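Local coordinates for NTD biosynthesis operon protein NtdA (Bacillus subtilis subsp. subtilis, PDB 4K2M) that catalyses the reversible, pyridoxal phosphate-dependent transamination of 3-dehydro-glucose 6-phosphate with glutamate to give kanosamine 6-phosphate, a step in antibiotic biosynthesis, at residues R119-T124 and A259-N264; K220-A225 and A238-L243. All coordinates share one frame; numbering follows the deposited sequence.

Contact 1 (R119-T124 and A259-N264)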
loop_
_atom_site.group_PDB
_atom_site.type_symbol
_atom_site.label_atom_id
_atom_site.label_comp_id
_atom_site.label_asym_id
_atom_site.label_seq_id
_atom_site.Cartn_x
_atom_site.Cartn_y
_atom_site.Cartn_z
ATOM N N ARG A 119 10.175 10.791 18.857
ATOM C CA ARG A 119 11.065 11.628 18.061
ATOM C C ARG A 119 10.961 11.332 16.564
ATOM O O ARG A 119 11.060 12.239 15.744
ATOM C CB ARG A 119 12.515 11.469 18.531
ATOM C CG ARG A 119 12.739 11.832 19.996
ATOM C CD ARG A 119 14.173 11.522 20.414
ATOM N NE ARG A 119 15.119 12.201 19.537
ATOM C CZ ARG A 119 16.429 11.979 19.523
ATOM N NH1 ARG A 119 16.966 11.086 20.345
ATOM N NH2 ARG A 119 17.203 12.650 18.681
ATOM N N TYR A 120 10.758 10.063 16.215
ATOM C CA TYR A 120 10.754 9.647 14.815
ATOM C C TYR A 120 9.505 8.873 14.471
ATOM O O TYR A 120 9.126 7.948 15.179
ATOM C CB TYR A 120 11.977 8.768 14.538
ATOM C CG TYR A 120 13.264 9.441 14.933
ATOM C CD1 TYR A 120 13.802 10.451 14.141
ATOM C CD2 TYR A 120 13.933 9.083 16.103
ATOM C CE1 TYR A 120 14.970 11.087 14.502
ATOM C CE2 TYR A 120 15.100 9.718 16.473
ATOM C CZ TYR A 120 15.613 10.718 15.659
ATOM O OH TYR A 120 16.783 11.355 16.013
ATOM N N VAL A 121 8.872 9.260 13.375
ATOM C CA VAL A 121 7.697 8.556 12.884
ATOM C C VAL A 121 7.940 8.257 11.419
ATOM O O VAL A 121 8.320 9.141 10.650
ATOM C CB VAL A 121 6.417 9.395 13.050
ATOM C CG1 VAL A 121 5.236 8.720 12.351
ATOM C CG2 VAL A 121 6.109 9.574 14.534
ATOM N N ILE A 122 7.762 6.996 11.054
ATOM C CA ILE A 122 7.933 6.558 9.680
ATOM C C ILE A 122 6.564 6.074 9.226
ATOM O O ILE A 122 6.067 5.055 9.726
ATOM C CB ILE A 122 8.933 5.401 9.586
ATOM C CG1 ILE A 122 10.311 5.814 10.109
ATOM C CG2 ILE A 122 9.051 4.935 8.142
ATOM C CD1 ILE A 122 10.572 5.495 11.606
ATOM N N ALA A 123 5.940 6.818 8.312
ATOM C CA ALA A 123 4.604 6.475 7.834
ATOM C C ALA A 123 4.717 5.362 6.790
ATOM O O ALA A 123 5.541 5.437 5.873
ATOM C CB ALA A 123 3.900 7.700 7.255
ATOM N N THR A 124 3.893 4.329 6.933
ATOM C CA THR A 124 4.010 3.133 6.105
ATOM C C THR A 124 2.734 2.885 5.326
ATOM O O THR A 124 1.727 3.573 5.512
ATOM C CB THR A 124 4.277 1.892 6.974
ATOM O OG1 THR A 124 3.198 1.727 7.895
ATOM C CG2 THR A 124 5.570 2.028 7.766
ATOM N N ALA A 259 1.923 3.487 10.629
ATOM C CA ALA A 259 3.142 4.193 11.004
ATOM C C ALA A 259 3.956 3.432 12.008
ATOM O O ALA A 259 3.428 2.618 12.766
ATOM C CB ALA A 259 2.814 5.566 11.550
ATOM N N ILE A 260 5.250 3.726 12.018
ATOM C CA ILE A 260 6.150 3.246 13.056
ATOM C C ILE A 260 6.608 4.471 13.838
ATOM O O ILE A 260 6.962 5.485 13.242
ATOM C CB ILE A 260 7.382 2.608 12.427
ATOM C CG1 ILE A 260 7.000 1.325 11.691
ATOM C CG2 ILE A 260 8.414 2.268 13.502
ATOM C CD1 ILE A 260 8.126 0.788 10.805
ATOM N N ALA A 261 6.603 4.393 15.165
ATOM C CA ALA A 261 7.102 5.506 15.967
ATOM C C ALA A 261 8.179 5.007 16.901
ATOM O O ALA A 261 8.050 3.940 17.493
ATOM C CB ALA A 261 5.976 6.153 16.750
ATOM N N THR A 262 9.266 5.767 17.017
ATOM C CA THR A 262 10.346 5.372 17.918
ATOM C C THR A 262 11.112 6.599 18.365
ATOM O O THR A 262 11.080 7.630 17.687
ATOM C CB THR A 262 11.305 4.336 17.268
ATOM O OG1 THR A 262 12.256 3.887 18.250
ATOM C CG2 THR A 262 12.058 4.942 16.078
ATOM N N ASP A 263 11.771 6.495 19.521
ATOM C CA ASP A 263 12.675 7.543 19.967
ATOM C C ASP A 263 14.113 7.291 19.525
ATOM O O ASP A 263 14.971 8.163 19.660
ATOM C CB ASP A 263 12.623 7.697 21.493
ATOM C CG ASP A 263 11.386 8.438 21.967
ATOM O OD1 ASP A 263 10.882 9.313 21.228
ATOM O OD2 ASP A 263 10.920 8.161 23.097
ATOM N N ASN A 264 14.387 6.104 18.989
ATOM C CA ASN A 264 15.766 5.740 18.696
ATOM C C ASN A 264 16.151 6.076 17.263
ATOM O O ASN A 264 15.557 5.548 16.325
ATOM C CB ASN A 264 16.005 4.251 18.941
ATOM C CG ASN A 264 17.467 3.890 18.835
ATOM O OD1 ASN A 264 17.992 3.708 17.737
ATOM N ND2 ASN A 264 18.141 3.801 19.980
#
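The edge of the large mixed sheet of the aspartate aminotransferase fold is formed here, where strand 120-124, outermost within this chain, lies against strand 258-262. The short segments run antiparallel, 169° between their directions. Hydrogen-bonded pairs Tyr120-Thr262 and Ile122-Ile260 alternate with non-hydrogen-bonded pairs Val121-Ala261 and Ala123-Ala259. Tyr120 N meets Thr262 O at 2.9 Å, almost along the C=O axis, whereas Ile260 N reaches Ile122 O at 2.8 Å from above the carbonyl plane. Between these rungs, CA-H...O contacts such as Val121 CA to Ile260 O (3.2 Å) tighten the ladder.

In this family's seven-stranded sheet, strand 258-262 is the one antiparallel member, and helices cover both faces. Val121, with CG1 anti to the backbone N (chi1 172°), spreads its branches over two alanines: CG1 lies 4.1 Å from Ala259 CB, while CG2 faces Ala261 CB, on the face covered by helix 103-116. On the other face, Ile122 and Ile260 meet through their beta carbons; helix 265-275 touches Ile122, and helix 127-137 touches Ile260. Tyr120 shares this face. Its CG stands beside the backbone N (chi1 -54°), which turns the ring edge toward the backbone after the strand, with CE2 3.5 Å from Asp263 O; Arg119 CB sits over one ring face, offset toward the rim.

Past the last rung the Asp263 carboxylate continues the ladder: its OD1 takes Arg119 N at 2.9 Å, nearly along the C-O axis. In the conformer given the guanidinium extends past the carboxylate, Arg119 NE staying 5.4 Å from Asp263 OD1. Thr262 OG1 accepts from Asn264 N at 3.2 Å, an ST turn, and also bonds Asp239 O; Asn264 then N-caps helix 265-275 through OD1 to Leu267 N.

Contact 2 (K220-A225 and A238-L243). With O1G (3-deoxy-3-[(E)-({3-hydroxy-2-methyl-5-[(phosphonooxy)methyl]pyridin-4-yl}methylidene)amino]-6-O-phosphono-alpha-D-gluco pyranose), chain C.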
loop_
_atom_site.group_PDB
_atom_site.type_symbol
_atom_site.label_atom_id
_atom_site.label_comp_id
_atom_site.label_asym_id
_atom_site.label_seq_id
_atom_site.Cartn_x
_atom_site.Cartn_y
_atom_site.Cartn_z
ATOM N N LYS A 220 13.470 -7.082 23.072
ATOM C CA LYS A 220 12.931 -5.853 22.502
ATOM C C LYS A 220 11.412 -5.921 22.537
ATOM O O LYS A 220 10.827 -7.001 22.426
ATOM C CB LYS A 220 13.395 -5.727 21.050
ATOM C CG LYS A 220 14.905 -5.612 20.918
ATOM C CD LYS A 220 15.382 -4.298 21.509
ATOM C CE LYS A 220 16.900 -4.204 21.462
ATOM N NZ LYS A 220 17.402 -4.625 20.124
ATOM N N VAL A 221 10.776 -4.767 22.678
ATOM C CA VAL A 221 9.322 -4.707 22.759
ATOM C C VAL A 221 8.811 -3.896 21.583
ATOM O O VAL A 221 9.138 -2.716 21.434
ATOM C CB VAL A 221 8.853 -4.051 24.054
ATOM C CG1 VAL A 221 7.335 -3.892 24.048
ATOM C CG2 VAL A 221 9.282 -4.870 25.259
ATOM N N ILE A 222 8.028 -4.536 20.733
ATOM C CA ILE A 222 7.380 -3.803 19.665
ATOM C C ILE A 222 5.899 -3.963 19.916
ATOM O O ILE A 222 5.398 -5.089 19.993
ATOM C CB ILE A 222 7.803 -4.335 18.270
ATOM C CG1 ILE A 222 6.899 -3.760 17.173
ATOM C CG2 ILE A 222 7.837 -5.874 18.242
ATOM C CD1 ILE A 222 7.458 -3.978 15.750
ATOM N N GLU A 223 5.192 -2.851 20.076
ATOM C CA GLU A 223 3.790 -2.956 20.455
ATOM C C GLU A 223 2.906 -2.733 19.242
ATOM O O GLU A 223 3.184 -1.875 18.400
ATOM C CB GLU A 223 3.444 -1.973 21.567
ATOM C CG GLU A 223 3.600 -0.533 21.159
ATOM C CD GLU A 223 3.315 0.440 22.276
ATOM O OE1 GLU A 223 2.742 0.041 23.314
ATOM O OE2 GLU A 223 3.664 1.624 22.103
ATOM N N ASP A 224 1.860 -3.548 19.136
ATOM C CA ASP A 224 0.889 -3.415 18.063
ATOM C C ASP A 224 -0.191 -2.531 18.648
ATOM O O ASP A 224 -1.051 -2.994 19.400
ATOM C CB ASP A 224 0.314 -4.788 17.717
ATOM C CG ASP A 224 -0.752 -4.730 16.654
ATOM O OD1 ASP A 224 -1.295 -3.639 16.380
ATOM O OD2 ASP A 224 -1.067 -5.797 16.104
ATOM N N ALA A 225 -0.145 -1.249 18.308
ATOM C CA ALA A 225 -1.137 -0.303 18.791
ATOM C C ALA A 225 -2.026 0.079 17.619
ATOM O O ALA A 225 -2.570 1.192 17.566
ATOM C CB ALA A 225 -0.452 0.930 19.369
ATOM N N ALA A 238 7.829 1.082 25.050
ATOM C CA ALA A 238 8.120 0.281 23.852
ATOM C C ALA A 238 9.330 0.797 23.075
ATOM O O ALA A 238 9.587 2.010 23.046
ATOM C CB ALA A 238 6.901 0.242 22.942
ATOM N N ASP A 239 10.068 -0.110 22.435
ATOM C CA ASP A 239 11.136 0.314 21.527
ATOM C C ASP A 239 10.552 0.829 20.218
ATOM O O ASP A 239 11.000 1.840 19.677
ATOM C CB ASP A 239 12.080 -0.840 21.249
ATOM C CG ASP A 239 12.737 -1.341 22.505
ATOM O OD1 ASP A 239 13.483 -0.543 23.108
ATOM O OD2 ASP A 239 12.489 -2.509 22.891
ATOM N N ILE A 240 9.548 0.115 19.724
ATOM C CA ILE A 240 8.785 0.550 18.556
ATOM C C ILE A 240 7.290 0.484 18.822
ATOM O O ILE A 240 6.806 -0.467 19.429
ATOM C CB ILE A 240 9.109 -0.327 17.331
ATOM C CG1 ILE A 240 10.498 0.032 16.802
ATOM C CG2 ILE A 240 8.032 -0.172 16.219
ATOM C CD1 ILE A 240 10.776 -0.461 15.408
ATOM N N THR A 241 6.565 1.499 18.358
ATOM C CA THR A 241 5.105 1.508 18.399
ATOM C C THR A 241 4.579 1.441 16.962
ATOM O O THR A 241 5.064 2.160 16.090
ATOM C CB THR A 241 4.610 2.821 19.044
ATOM O OG1 THR A 241 5.054 2.880 20.414
ATOM C CG2 THR A 241 3.082 2.933 18.999
ATOM N N THR A 242 3.583 0.604 16.697
ATOM C CA THR A 242 3.014 0.582 15.351
ATOM C C THR A 242 1.561 1.035 15.370
ATOM O O THR A 242 0.818 0.732 16.302
ATOM C CB THR A 242 3.109 -0.803 14.720
ATOM O OG1 THR A 242 2.343 -1.724 15.509
ATOM C CG2 THR A 242 4.554 -1.256 14.686
ATOM N N LEU A 243 1.164 1.740 14.314
ATOM C CA LEU A 243 -0.197 2.225 14.169
ATOM C C LEU A 243 -0.754 1.763 12.838
ATOM O O LEU A 243 0.004 1.513 11.906
ATOM C CB LEU A 243 -0.226 3.755 14.194
ATOM C CG LEU A 243 0.161 4.390 15.534
ATOM C CD1 LEU A 243 0.264 5.903 15.405
ATOM C CD2 LEU A 243 -0.863 4.036 16.609
HETATM P P O1G C . -3.576 -2.831 8.693
HETATM C C3A O1G C . -5.358 -4.845 13.844
HETATM O O3 O1G C . -6.666 -4.766 14.185
HETATM C C1 O1G C . -10.577 -5.751 10.313
HETATM N "N1'" O1G C . -3.083 -5.201 14.387
HETATM C C2 O1G C . -9.402 -5.604 11.282
HETATM O O2 O1G C . -10.050 -5.318 12.567
HETATM C C9A O1G C . -4.365 -5.141 14.783
HETATM C C2A O1G C . -4.667 -5.387 16.251
HETATM C C3 O1G C . -8.413 -4.492 10.891
HETATM N "N3'" O1G C . -7.253 -4.704 11.774
HETATM O O1 O1G C . -11.490 -4.647 10.410
HETATM C C4 O1G C . -8.052 -4.536 9.393
HETATM O O4 O1G C . -7.553 -3.201 9.178
HETATM C C4A O1G C . -5.027 -4.619 12.519
HETATM C C4B O1G C . -6.059 -4.331 11.502
HETATM C C5 O1G C . -9.350 -4.629 8.592
HETATM O O5 O1G C . -10.108 -5.788 8.959
HETATM C C5A O1G C . -3.691 -4.692 12.135
HETATM C C5T O1G C . -3.136 -4.481 10.717
HETATM C C6 O1G C . -9.143 -4.881 7.125
HETATM C C6A O1G C . -2.738 -4.993 13.096
HETATM O OP1 O1G C . -2.466 -3.624 8.038
HETATM O OP2 O1G C . -3.378 -1.356 8.594
HETATM O OP3 O1G C . -4.974 -3.349 8.280
HETATM O OP4 O1G C . -3.410 -3.125 10.298
HETATM O O6 O1G C . -10.260 -4.724 6.336
HETATM P "P'" O1G C . -10.132 -4.173 4.831
HETATM O OP6 O1G C . -9.571 -2.772 4.956
HETATM O OP7 O1G C . -9.248 -5.114 4.044
HETATM O OP8 O1G C . -11.589 -4.196 4.361
#
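Strand 220-224, which runs parallel to strand 240-244 in the PLP-dependent aminotransferase sheet, carries near its C-terminal end the aspartate that faces the cofactor's pyridine nitrogen. The axes of the short segments 220-224 and 240-243 are 16° from parallel, and polar backbone atoms find partners all along the ladder between them. Val221 O accepts twice, from Asp239 N at 2.9 Å and, weakly, from Ile240 N. Asp239 closes the entrance of the ladder: with CG beside its own backbone N, it swings OD2 to Val221 N, 2.8 Å away on a nearly straight bond (172°) that uses the anti lone pair. The same OD2 also makes a salt bridge with Arg211.

Further along, Glu223 N donates to Ile240 O, and Glu223 O is gripped by both Thr242 N and Thr242 OG1. The hydroxyl, in the crowded position between backbone N and carbonyl carbon (chi1 62°), comes in the carbonyl plane on a lone pair, 3.0 Å from Glu223 O. Ala225 N donates to Thr242 O, in the carbonyl plane, at 3.0 Å. On the opposite face the buried Glu223 carboxylate lies alongside Thr241: OE2 receives Thr241 OG1 through its anti lone pair at only 2.5 Å, and OE1 bonds His199 NE2. Apolar contact is carried by Ile222 CD1, which rests 3.9 Å from Ile240 CG2.

Asp224 points to the Ile222 side, its CG anti to the backbone N. Its carboxylate would favour a protonated pyridinium, as in related aminotransferases; Cys226 N holds OD1, Thr156 OG1 holds OD2, and OD2 lies 2.7 Å from O1G N1'.

Contacts 1 and 2 are consecutive parts of one sheet, their centres 10 Å apart. Strand 258-262 returns antiparallel beside strand 240-244, so the order 120-124, 258-262, 240-244, 220-224 is continuous. Across the seam Ala261 N probably bonds Thr241 O (2.9 Å), Ile260 CG2 packs on Ile240 CG2 at 3.7 Å, and Ala259 O touches Thr242 CB at 4.0 Å. Both contacts approach the bound aldimine, but differently: contact 2 meets the pyridine directly through Asp224, whereas in contact 1 the side chain of Thr124 is about 7 Å from O1G and about 5 Å from Gly127, a PLP-binding residue.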